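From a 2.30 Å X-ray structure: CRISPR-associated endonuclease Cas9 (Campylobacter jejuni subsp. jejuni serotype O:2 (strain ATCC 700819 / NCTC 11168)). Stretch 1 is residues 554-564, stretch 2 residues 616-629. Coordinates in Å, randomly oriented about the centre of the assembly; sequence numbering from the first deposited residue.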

ATOM      1  N   ASN A 554      22.603   8.229  19.029  1.00 62.08           N
ATOM      2  CA  ASN A 554      21.726   7.372  19.817  1.00 61.25           C
ATOM      3  C   ASN A 554      20.310   7.945  19.831  1.00 60.99           C
ATOM      4  O   ASN A 554      20.031   8.995  19.244  1.00 62.45           O
ATOM      5  CB  ASN A 554      22.268   7.189  21.238  1.00 63.90           C
ATOM      6  CG  ASN A 554      22.425   8.498  21.978  1.00 68.04           C
ATOM      7  OD1 ASN A 554      21.444   9.090  22.426  1.00 69.12           O
ATOM      8  ND2 ASN A 554      23.667   8.950  22.125  1.00 71.55           N
ATOM      9  N   HIS A 555      19.412   7.235  20.517  1.00 59.09           N
ATOM     10  CA  HIS A 555      17.990   7.558  20.515  1.00 59.84           C
ATOM     11  C   HIS A 555      17.630   8.739  21.410  1.00 62.46           C
ATOM     12  O   HIS A 555      16.525   9.278  21.278  1.00 60.87           O
ATOM     13  CB  HIS A 555      17.176   6.335  20.952  1.00 58.46           C
ATOM     14  CG  HIS A 555      17.252   5.182  20.002  1.00 58.01           C
ATOM     15  ND1 HIS A 555      17.216   5.340  18.632  1.00 58.14           N
ATOM     16  CD2 HIS A 555      17.361   3.850  20.223  1.00 56.54           C
ATOM     17  CE1 HIS A 555      17.297   4.156  18.052  1.00 55.27           C
ATOM     18  NE2 HIS A 555      17.386   3.236  18.994  1.00 56.13           N
ATOM     19  N   LEU A 556      18.524   9.160  22.308  1.00 62.78           N
ATOM     20  CA  LEU A 556      18.163  10.179  23.286  1.00 64.14           C
ATOM     21  C   LEU A 556      18.036  11.571  22.677  1.00 65.29           C
ATOM     22  O   LEU A 556      17.403  12.439  23.289  1.00 63.67           O
ATOM     23  CB  LEU A 556      19.188  10.203  24.422  1.00 66.37           C
ATOM     24  CG  LEU A 556      19.282   8.938  25.276  1.00 65.84           C
ATOM     25  CD1 LEU A 556      20.404   9.063  26.297  1.00 67.07           C
ATOM     26  CD2 LEU A 556      17.957   8.652  25.965  1.00 64.49           C
ATOM     27  N   HIS A 557      18.606  11.808  21.492  1.00 63.46           N
ATOM     28  CA  HIS A 557      18.576  13.152  20.926  1.00 64.21           C
ATOM     29  C   HIS A 557      17.184  13.568  20.469  1.00 66.08           C
ATOM     30  O   HIS A 557      16.960  14.762  20.243  1.00 68.36           O
ATOM     31  CB  HIS A 557      19.559  13.267  19.759  1.00 62.67           C
ATOM     32  CG  HIS A 557      19.018  12.772  18.454  1.00 60.70           C
ATOM     33  ND1 HIS A 557      19.040  11.441  18.095  1.00 59.06           N
ATOM     34  CD2 HIS A 557      18.448  13.431  17.418  1.00 61.04           C
ATOM     35  CE1 HIS A 557      18.502  11.302  16.896  1.00 57.94           C
ATOM     36  NE2 HIS A 557      18.135  12.495  16.464  1.00 59.93           N
ATOM     37  N   HIS A 558      16.250  12.628  20.321  1.00 65.92           N
ATOM     38  CA  HIS A 558      14.877  13.015  20.016  1.00 64.86           C
ATOM     39  C   HIS A 558      14.220  13.703  21.204  1.00 65.49           C
ATOM     40  O   HIS A 558      13.296  14.504  21.023  1.00 66.57           O
ATOM     41  CB  HIS A 558      14.061  11.794  19.596  1.00 61.71           C
ATOM     42  CG  HIS A 558      14.601  11.092  18.390  1.00 63.79           C
ATOM     43  ND1 HIS A 558      14.773  11.722  17.177  1.00 65.00           N
ATOM     44  CD2 HIS A 558      15.001   9.811  18.209  1.00 62.61           C
ATOM     45  CE1 HIS A 558      15.260  10.861  16.301  1.00 64.13           C
ATOM     46  NE2 HIS A 558      15.408   9.694  16.903  1.00 62.61           N
ATOM     47  N   ALA A 559      14.682  13.411  22.421  1.00 65.53           N
ATOM     48  CA  ALA A 559      14.113  14.045  23.604  1.00 66.30           C
ATOM     49  C   ALA A 559      14.678  15.443  23.817  1.00 70.28           C
ATOM     50  O   ALA A 559      13.941  16.355  24.208  1.00 75.47           O
ATOM     51  CB  ALA A 559      14.359  13.182  24.837  1.00 62.86           C
ATOM     52  N   ILE A 560      15.978  15.633  23.572  1.00 68.69           N
ATOM     53  CA  ILE A 560      16.551  16.968  23.712  1.00 73.80           C
ATOM     54  C   ILE A 560      15.934  17.918  22.695  1.00 74.73           C
ATOM     55  O   ILE A 560      15.817  19.123  22.949  1.00 76.67           O
ATOM     56  CB  ILE A 560      18.091  16.927  23.595  1.00 78.81           C
ATOM     57  CG1 ILE A 560      18.535  16.674  22.153  1.00 81.21           C
ATOM     58  CG2 ILE A 560      18.671  15.865  24.517  1.00 77.75           C
ATOM     59  CD1 ILE A 560      20.040  16.605  21.979  1.00 83.84           C
ATOM     60  N   ASP A 561      15.511  17.396  21.540  1.00 71.64           N
ATOM     61  CA  ASP A 561      14.771  18.221  20.592  1.00 73.61           C
ATOM     62  C   ASP A 561      13.412  18.611  21.157  1.00 71.46           C
ATOM     63  O   ASP A 561      12.994  19.766  21.033  1.00 71.04           O
ATOM     64  CB  ASP A 561      14.613  17.488  19.259  1.00 74.07           C
ATOM     65  CG  ASP A 561      15.945  17.193  18.595  1.00 76.05           C
ATOM     66  OD1 ASP A 561      16.936  17.884  18.911  1.00 79.71           O
ATOM     67  OD2 ASP A 561      16.000  16.271  17.755  1.00 74.25           O
ATOM     68  N   ALA A 562      12.716  17.665  21.794  1.00 69.63           N
ATOM     69  CA  ALA A 562      11.432  17.979  22.414  1.00 67.63           C
ATOM     70  C   ALA A 562      11.602  18.974  23.554  1.00 71.97           C
ATOM     71  O   ALA A 562      10.734  19.826  23.778  1.00 71.75           O
ATOM     72  CB  ALA A 562      10.759  16.699  22.908  1.00 65.14           C
ATOM     73  N   VAL A 563      12.712  18.879  24.289  1.00 74.27           N
ATOM     74  CA  VAL A 563      13.015  19.894  25.294  1.00 77.97           C
ATOM     75  C   VAL A 563      13.198  21.252  24.632  1.00 82.17           C
ATOM     76  O   VAL A 563      12.815  22.286  25.194  1.00 84.75           O
ATOM     77  CB  VAL A 563      14.256  19.480  26.112  1.00 74.43           C
ATOM     78  CG1 VAL A 563      14.655  20.582  27.080  1.00 77.07           C
ATOM     79  CG2 VAL A 563      13.983  18.191  26.866  1.00 69.46           C
ATOM     80  N   ILE A 564      13.764  21.275  23.423  1.00 84.22           N
ATOM     81  CA  ILE A 564      13.899  22.529  22.690  1.00 89.39           C
ATOM     82  C   ILE A 564      12.535  23.030  22.231  1.00 91.30           C
ATOM     83  O   ILE A 564      12.252  24.232  22.294  1.00 93.70           O
ATOM     84  CB  ILE A 564      14.868  22.354  21.505  1.00 91.28           C
ATOM     85  CG1 ILE A 564      16.302  22.175  22.009  1.00 93.82           C
ATOM     86  CG2 ILE A 564      14.783  23.543  20.555  1.00 94.38           C
ATOM     87  CD1 ILE A 564      17.322  22.032  20.900  1.00 94.00           C
ATOM     88  N   LYS A 616      20.929  20.522  34.209  1.00 98.34           N
ATOM     89  CA  LYS A 616      19.731  19.918  34.781  1.00 96.13           C
ATOM     90  C   LYS A 616      18.872  19.266  33.706  1.00 94.85           C
ATOM     91  O   LYS A 616      18.185  18.276  33.981  1.00 95.45           O
ATOM     92  CB  LYS A 616      18.924  20.971  35.541  1.00 97.08           C
ATOM     93  N   VAL A 617      18.896  19.805  32.486  1.00 91.80           N
ATOM     94  CA  VAL A 617      18.179  19.174  31.382  1.00 87.13           C
ATOM     95  C   VAL A 617      18.817  17.836  31.032  1.00 85.63           C
ATOM     96  O   VAL A 617      18.119  16.847  30.778  1.00 82.62           O
ATOM     97  CB  VAL A 617      18.129  20.123  30.168  1.00 86.66           C
ATOM     98  CG1 VAL A 617      18.226  19.346  28.862  1.00 82.86           C
ATOM     99  CG2 VAL A 617      16.850  20.946  30.197  1.00 86.86           C
ATOM    100  N   LEU A 618      20.151  17.776  31.028  1.00 86.86           N
ATOM    101  CA  LEU A 618      20.825  16.516  30.739  1.00 83.66           C
ATOM    102  C   LEU A 618      20.611  15.498  31.852  1.00 82.83           C
ATOM    103  O   LEU A 618      20.664  14.290  31.600  1.00 80.56           O
ATOM    104  CB  LEU A 618      22.316  16.754  30.507  1.00 84.61           C
ATOM    105  CG  LEU A 618      22.661  17.617  29.292  1.00 83.25           C
ATOM    106  CD1 LEU A 618      24.160  17.628  29.040  1.00 83.44           C
ATOM    107  CD2 LEU A 618      21.909  17.129  28.064  1.00 80.07           C
ATOM    108  N   ASP A 619      20.371  15.964  33.082  1.00 85.83           N
ATOM    109  CA  ASP A 619      20.029  15.046  34.164  1.00 85.29           C
ATOM    110  C   ASP A 619      18.733  14.307  33.862  1.00 79.97           C
ATOM    111  O   ASP A 619      18.614  13.107  34.134  1.00 78.62           O
ATOM    112  CB  ASP A 619      19.911  15.804  35.487  1.00 90.93           C
ATOM    113  CG  ASP A 619      21.202  16.492  35.887  1.00 95.31           C
ATOM    114  OD1 ASP A 619      22.282  16.028  35.465  1.00 94.90           O
ATOM    115  OD2 ASP A 619      21.136  17.497  36.626  1.00 98.83           O
ATOM    116  N   LYS A 620      17.748  15.009  33.298  1.00 79.71           N
ATOM    117  CA  LYS A 620      16.486  14.368  32.948  1.00 76.83           C
ATOM    118  C   LYS A 620      16.665  13.392  31.791  1.00 71.20           C
ATOM    119  O   LYS A 620      16.047  12.321  31.774  1.00 66.30           O
ATOM    120  CB  LYS A 620      15.443  15.427  32.595  1.00 76.40           C
ATOM    121  CG  LYS A 620      14.150  15.315  33.382  1.00 76.71           C
ATOM    122  CD  LYS A 620      14.373  15.618  34.854  1.00 78.41           C
ATOM    123  CE  LYS A 620      13.060  15.613  35.621  1.00 79.98           C
ATOM    124  NZ  LYS A 620      13.255  15.927  37.065  1.00 85.05           N
ATOM    125  N   ILE A 621      17.510  13.745  30.819  1.00 73.28           N
ATOM    126  CA  ILE A 621      17.727  12.880  29.662  1.00 74.34           C
ATOM    127  C   ILE A 621      18.363  11.563  30.089  1.00 73.60           C
ATOM    128  O   ILE A 621      18.018  10.492  29.571  1.00 69.63           O
ATOM    129  CB  ILE A 621      18.573  13.612  28.601  1.00 77.37           C
ATOM    130  CG1 ILE A 621      17.668  14.276  27.559  1.00 79.07           C
ATOM    131  CG2 ILE A 621      19.557  12.665  27.924  1.00 76.15           C
ATOM    132  CD1 ILE A 621      16.819  15.402  28.099  1.00 81.41           C
ATOM    133  N   ASP A 622      19.284  11.614  31.053  1.00 75.38           N
ATOM    134  CA  ASP A 622      19.932  10.401  31.536  1.00 77.73           C
ATOM    135  C   ASP A 622      18.966   9.474  32.262  1.00 76.02           C
ATOM    136  O   ASP A 622      19.283   8.293  32.446  1.00 76.23           O
ATOM    137  CB  ASP A 622      21.100  10.761  32.457  1.00 84.52           C
ATOM    138  CG  ASP A 622      22.161  11.588  31.754  1.00 89.99           C
ATOM    139  OD1 ASP A 622      22.061  11.757  30.519  1.00 91.19           O
ATOM    140  OD2 ASP A 622      23.090  12.072  32.436  1.00 93.29           O
ATOM    141  N   GLU A 623      17.804   9.974  32.678  1.00 75.50           N
ATOM    142  CA  GLU A 623      16.806   9.153  33.348  1.00 74.23           C
ATOM    143  C   GLU A 623      15.853   8.472  32.376  1.00 70.11           C
ATOM    144  O   GLU A 623      15.087   7.595  32.793  1.00 67.97           O
ATOM    145  CB  GLU A 623      16.007  10.007  34.337  1.00 77.18           C
ATOM    146  CG  GLU A 623      16.873  10.717  35.366  1.00 82.69           C
ATOM    147  CD  GLU A 623      16.099  11.738  36.175  1.00 86.18           C
ATOM    148  OE1 GLU A 623      14.851  11.694  36.146  1.00 85.90           O
ATOM    149  OE2 GLU A 623      16.738  12.587  36.833  1.00 88.97           O
ATOM    150  N   ILE A 624      15.887   8.848  31.098  1.00 68.92           N
ATOM    151  CA  ILE A 624      14.976   8.283  30.113  1.00 66.14           C
ATOM    152  C   ILE A 624      15.291   6.811  29.896  1.00 64.27           C
ATOM    153  O   ILE A 624      16.458   6.415  29.775  1.00 67.66           O
ATOM    154  CB  ILE A 624      15.079   9.056  28.788  1.00 65.73           C
ATOM    155  CG1 ILE A 624      14.707  10.523  28.987  1.00 65.67           C
ATOM    156  CG2 ILE A 624      14.205   8.416  27.716  1.00 62.89           C
ATOM    157  CD1 ILE A 624      15.023  11.367  27.788  1.00 62.47           C
ATOM    158  N   PHE A 625      14.247   5.991  29.842  1.00 60.02           N
ATOM    159  CA  PHE A 625      14.348   4.635  29.318  1.00 55.78           C
ATOM    160  C   PHE A 625      13.561   4.602  28.014  1.00 58.06           C
ATOM    161  O   PHE A 625      12.332   4.738  28.020  1.00 60.41           O
ATOM    162  CB  PHE A 625      13.829   3.600  30.310  1.00 50.88           C
ATOM    163  CG  PHE A 625      14.171   2.190  29.930  1.00 49.13           C
ATOM    164  CD1 PHE A 625      15.412   1.656  30.245  1.00 49.05           C
ATOM    165  CD2 PHE A 625      13.264   1.406  29.238  1.00 45.24           C
ATOM    166  CE1 PHE A 625      15.735   0.360  29.889  1.00 45.16           C
ATOM    167  CE2 PHE A 625      13.582   0.109  28.878  1.00 44.80           C
ATOM    168  CZ  PHE A 625      14.818  -0.415  29.204  1.00 44.07           C
ATOM    169  N   VAL A 626      14.277   4.437  26.900  1.00 55.46           N
ATOM    170  CA  VAL A 626      13.653   4.500  25.585  1.00 52.28           C
ATOM    171  C   VAL A 626      12.623   3.390  25.450  1.00 50.22           C
ATOM    172  O   VAL A 626      12.913   2.212  25.701  1.00 47.18           O
ATOM    173  CB  VAL A 626      14.726   4.416  24.490  1.00 52.28           C
ATOM    174  CG1 VAL A 626      14.088   4.489  23.115  1.00 50.77           C
ATOM    175  CG2 VAL A 626      15.749   5.528  24.675  1.00 51.92           C
ATOM    176  N   SER A 627      11.411   3.760  25.044  1.00 51.23           N
ATOM    177  CA  SER A 627      10.294   2.831  24.947  1.00 47.57           C
ATOM    178  C   SER A 627      10.161   2.310  23.523  1.00 46.56           C
ATOM    179  O   SER A 627      10.130   3.095  22.568  1.00 49.89           O
ATOM    180  CB  SER A 627       8.988   3.501  25.378  1.00 47.63           C
ATOM    181  OG  SER A 627       7.882   2.636  25.176  1.00 41.14           O
ATOM    182  N   LYS A 628      10.076   0.988  23.388  1.00 46.09           N
ATOM    183  CA  LYS A 628       9.809   0.321  22.128  1.00 47.05           C
ATOM    184  C   LYS A 628       8.697  -0.699  22.335  1.00 45.68           C
ATOM    185  O   LYS A 628       8.712  -1.439  23.326  1.00 45.22           O
ATOM    186  CB  LYS A 628      11.058  -0.388  21.583  1.00 46.31           C
ATOM    187  CG  LYS A 628      12.272   0.507  21.404  1.00 48.28           C
ATOM    188  CD  LYS A 628      13.409  -0.251  20.730  1.00 50.52           C
ATOM    189  CE  LYS A 628      14.650   0.618  20.591  1.00 54.86           C
ATOM    190  NZ  LYS A 628      15.684  -0.015  19.729  1.00 56.19           N
ATOM    191  N   PRO A 629       7.726  -0.761  21.432  1.00 42.67           N
ATOM    192  CA  PRO A 629       6.643  -1.734  21.583  1.00 40.21           C
ATOM    193  C   PRO A 629       7.045  -3.103  21.063  1.00 38.75           C
ATOM    194  O   PRO A 629       7.777  -3.236  20.079  1.00 37.01           O
ATOM    195  CB  PRO A 629       5.518  -1.135  20.732  1.00 41.74           C
ATOM    196  CG  PRO A 629       6.250  -0.432  19.632  1.00 41.47           C
ATOM    197  CD  PRO A 629       7.529   0.106  20.257  1.00 42.25           C
TER

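No hydrogen bond or salt bridge joins these two stretches. The contact rests almost wholly on aliphatic side chains, and the two stretches together bury 476 Å² against each other.

Two helices supply much of the surface. Helix 557-564 and helix 616-622 run at 138° to each other, nearer antiparallel than parallel, and their axes approach to 10.3 Å. Side chains fill that gap. The chain after the second helix continues along the first stretch, so Ile624, Val626 and Lys628 add to the contact.

Ile621 is the hub. It loses more area to the other stretch than any other residue, and its CB points toward that stretch. Its CG2 lies 4.0 Å from Leu556 CD1. Its CG1 lies 3.6 Å from Ile560 CG2 and 4.4 Å from Ala559 CB. Its CD1 reaches 4.2 Å from Val563 CG2. A branched side chain suits this place, because it meets four neighbours at once. Its chi1 of -95° lies between the usual wells.

Leu556 is nearly as well covered. Its CB points sideways, but the end of the side chain comes nearer. With chi1 m and chi2 t, the two methyls reach different partners. CD1 meets Ile621, while CD2 lies 4.0 Å from Val626 CG2 and 4.1 Å from Ile624 CB. The backbone here is held by a capping bond: Leu556 N donates to Asn554 OD1 at 2.9 Å. Asn554 itself does not touch the second stretch.

Ala559 points toward the other stretch at a tight spot. Its CB is 3.5 Å from Ile624 CD1, the closest apolar pair in the contact. The small methyl lets the isoleucine end come right up to the helix. Further along, Val563 CG1 packs 3.8 Å from Val617 CG2. Both valines point toward the opposing stretch, so their short side chains suffice to close the distance between CA atoms 8.0 Å apart.

The other end is more polar. His555 points toward the second stretch, and its CB lies 4.1 Å from Val626 CG2. Its ring is approached obliquely by Val626 CG1 and Lys628 NZ. The extended lysine brings NZ to 3.7 Å from His555 NE2, with no hydrogen bond between them. Both residues are partly exposed, which suits their polar ends. Leu556, Ala559, Ile560, Val563, Ile621, Ile624 and Val626 are all buried, as their apolar side chains favour.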